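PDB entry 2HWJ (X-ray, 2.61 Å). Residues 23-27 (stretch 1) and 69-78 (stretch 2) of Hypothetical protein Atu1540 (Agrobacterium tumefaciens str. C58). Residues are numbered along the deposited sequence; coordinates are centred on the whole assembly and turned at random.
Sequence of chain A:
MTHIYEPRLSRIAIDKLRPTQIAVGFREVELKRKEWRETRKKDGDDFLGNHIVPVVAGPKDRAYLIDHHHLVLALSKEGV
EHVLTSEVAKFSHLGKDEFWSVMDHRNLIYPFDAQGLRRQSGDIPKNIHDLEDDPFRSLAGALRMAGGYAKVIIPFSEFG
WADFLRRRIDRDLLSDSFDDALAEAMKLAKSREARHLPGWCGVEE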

# COMPACT_ATOMS: atom_id res chain seq x y z
N ALA A 23 -10.54 -18.63 12.80
CA ALA A 23 -11.82 -19.04 12.17
C ALA A 23 -11.83 -18.95 10.68
O ALA A 23 -11.01 -18.26 10.12
CB ALA A 23 -13.03 -18.32 12.79
N VAL A 24 -12.73 -19.72 10.05
CA VAL A 24 -13.03 -19.62 8.63
C VAL A 24 -14.51 -19.96 8.49
O VAL A 24 -15.16 -20.38 9.46
CB VAL A 24 -12.26 -20.67 7.80
CG1 VAL A 24 -10.78 -20.36 7.70
CG2 VAL A 24 -12.47 -22.13 8.40
N GLY A 25 -15.05 -19.79 7.29
CA GLY A 25 -16.46 -20.02 7.03
C GLY A 25 -16.51 -21.39 6.43
O GLY A 25 -16.03 -21.62 5.33
N PHE A 26 -17.10 -22.33 7.15
CA PHE A 26 -17.08 -23.70 6.75
C PHE A 26 -17.87 -23.82 5.50
O PHE A 26 -17.57 -24.72 4.72
CB PHE A 26 -17.71 -24.53 7.83
CG PHE A 26 -16.76 -24.92 8.89
CD1 PHE A 26 -17.09 -25.93 9.79
CD2 PHE A 26 -15.52 -24.25 9.01
CE1 PHE A 26 -16.19 -26.27 10.79
CE2 PHE A 26 -14.60 -24.58 10.01
CZ PHE A 26 -14.91 -25.58 10.89
N ARG A 27 -18.87 -22.97 5.29
CA ARG A 27 -19.61 -23.06 4.03
C ARG A 27 -18.66 -22.89 2.83
O ARG A 27 -18.79 -23.59 1.83
CB ARG A 27 -20.77 -22.05 3.95
CG ARG A 27 -22.08 -22.67 3.54
CD ARG A 27 -23.13 -21.65 3.12
NE ARG A 27 -22.81 -21.08 1.81
CZ ARG A 27 -23.60 -21.16 0.72
NH1 ARG A 27 -24.78 -21.79 0.79
NH2 ARG A 27 -23.19 -20.59 -0.43
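Stretch 2 (69-78) HHLVLALSKE

Stretch 2 packs one flank of a helix against a short strand-to-helix junction, in a small, mostly apolar contact that has no hydrogen bond across it and is supplemented by a CH-pi contact and a cation-pi contact. The two stretches together bury 275 Å², and touching residues are at least 45 positions apart in sequence, so the contact is tertiary.

The backbone of stretch 2 is helical from His 69 to Lys 77. Its phi/psi values stay close to -60/-40, and i to i+4 hydrogen bonds run from Leu 73 N to His 69 O (2.9 Å) through Lys 77 N to Leu 73 O (2.8 Å). Glu 78 N still reaches Ala 74 O at 2.9 Å, although its own phi/psi of -83/4 departs from the helical values. In stretch 1, Ala 23 and Val 24 are extended, Gly 25 occupies the N-cap position, and Phe 26 and Arg 27 begin a helix.

The closest CA atoms across the stretches are those of Val 24 and His 70, 6.3 Å apart, near the start of the stretch 2 helix. The contacts advance in the same order along both chains: Val 24 meets His 69, His 70 and Leu 73, whereas Phe 26 meets Leu 73 and Lys 77. The spacing of His 69, Leu 73 and Lys 77 is that of successive helical turns, and all three CA-to-CB bonds point toward stretch 1; Leu 71, Val 72, Ala 74, Leu 75 and Ser 76 make no contact with it.

Val 24, with 75 Å² covered, is the centre of the packing. Val 24 CG1 lies 3.7 Å from His 69 CB, and Val 24 CG2 lies 3.7 Å from Leu 73 CD2. The His 70 CA-to-CB bond points sideways, but chi1 of -70° (m) and chi2 of -87° bring the ring nearer. Val 24 CG1 stands 3.8 Å from the centroid of the His 70 ring, only 11° off the normal, which identifies a CH-pi contact over the face. At the edge of the same ring, Gly 25 N approaches His 70 CE1 to 3.0 Å, a close approach that is not a hydrogen bond.

Phe 26 starts away from the helix, yet its ring end returns to it, placing Phe 26 CE2 3.8 Å from Leu 73 CD2. Lys 77, nearly extended beyond chi1, carries NZ to 4.6 Å from the centroid of the six Phe 26 ring atoms, CG to CZ, at 25° off the normal, consistent with a cation-pi interaction.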

# COMPACT_ATOMS: atom_id res chain seq x y z
N HIS A 69 -6.42 -20.01 4.22
CA HIS A 69 -6.96 -21.04 5.18
C HIS A 69 -8.16 -21.89 4.66
O HIS A 69 -8.26 -23.07 4.95
CB HIS A 69 -7.23 -20.43 6.53
CG HIS A 69 -5.99 -19.90 7.19
ND1 HIS A 69 -5.50 -20.38 8.39
CD2 HIS A 69 -5.12 -18.93 6.81
CE1 HIS A 69 -4.39 -19.73 8.72
NE2 HIS A 69 -4.14 -18.85 7.77
N HIS A 70 -9.06 -21.28 3.90
CA HIS A 70 -10.25 -21.99 3.53
C HIS A 70 -9.78 -23.14 2.69
O HIS A 70 -10.08 -24.29 2.92
CB HIS A 70 -11.18 -21.03 2.77
CG HIS A 70 -11.76 -19.96 3.65
ND1 HIS A 70 -12.93 -20.14 4.37
CD2 HIS A 70 -11.30 -18.74 4.00
CE1 HIS A 70 -13.18 -19.06 5.09
NE2 HIS A 70 -12.21 -18.20 4.89
N LEU A 71 -8.87 -22.85 1.79
CA LEU A 71 -8.44 -23.79 0.80
C LEU A 71 -7.67 -24.83 1.50
O LEU A 71 -7.88 -26.03 1.25
CB LEU A 71 -7.56 -23.11 -0.22
CG LEU A 71 -7.01 -24.19 -1.13
CD1 LEU A 71 -8.16 -24.85 -1.88
CD2 LEU A 71 -5.92 -23.71 -2.08
N VAL A 72 -6.80 -24.43 2.41
CA VAL A 72 -6.04 -25.47 3.10
C VAL A 72 -6.89 -26.42 3.98
O VAL A 72 -6.68 -27.66 3.96
CB VAL A 72 -4.78 -24.94 3.83
CG1 VAL A 72 -4.11 -26.03 4.58
CG2 VAL A 72 -3.77 -24.33 2.83
N LEU A 73 -7.88 -25.89 4.70
CA LEU A 73 -8.77 -26.81 5.41
C LEU A 73 -9.53 -27.69 4.40
O LEU A 73 -9.73 -28.90 4.63
CB LEU A 73 -9.69 -26.05 6.31
CG LEU A 73 -10.69 -26.73 7.26
CD1 LEU A 73 -10.00 -27.70 8.22
CD2 LEU A 73 -11.51 -25.68 8.01
N ALA A 74 -9.94 -27.10 3.28
CA ALA A 74 -10.70 -27.88 2.31
C ALA A 74 -9.83 -29.10 1.93
O ALA A 74 -10.32 -30.26 1.92
CB ALA A 74 -11.03 -27.08 1.07
N LEU A 75 -8.55 -28.84 1.65
CA LEU A 75 -7.69 -29.89 1.09
C LEU A 75 -7.44 -30.91 2.20
O LEU A 75 -7.46 -32.12 2.00
CB LEU A 75 -6.38 -29.31 0.58
CG LEU A 75 -6.02 -28.90 -0.85
CD1 LEU A 75 -7.11 -28.75 -1.78
CD2 LEU A 75 -5.21 -27.62 -0.85
N SER A 76 -7.28 -30.40 3.40
CA SER A 76 -7.04 -31.27 4.51
C SER A 76 -8.22 -32.23 4.74
O SER A 76 -8.04 -33.46 4.80
CB SER A 76 -6.82 -30.47 5.73
OG SER A 76 -6.78 -31.43 6.73
N LYS A 77 -9.43 -31.66 4.82
CA LYS A 77 -10.62 -32.48 4.85
C LYS A 77 -10.74 -33.43 3.64
O LYS A 77 -11.35 -34.49 3.76
CB LYS A 77 -11.87 -31.64 5.03
CG LYS A 77 -11.95 -30.96 6.37
CD LYS A 77 -13.40 -30.38 6.57
CE LYS A 77 -13.67 -29.71 7.94
NZ LYS A 77 -15.15 -29.48 8.13
N GLU A 78 -10.15 -33.12 2.48
CA GLU A 78 -10.25 -34.08 1.36
C GLU A 78 -9.24 -35.19 1.42
O GLU A 78 -9.15 -35.99 0.50
CB GLU A 78 -10.13 -33.38 -0.00
CG GLU A 78 -11.43 -32.83 -0.54
CD GLU A 78 -12.62 -33.83 -0.48
OE1 GLU A 78 -13.62 -33.51 0.23
OE2 GLU A 78 -12.56 -34.93 -1.14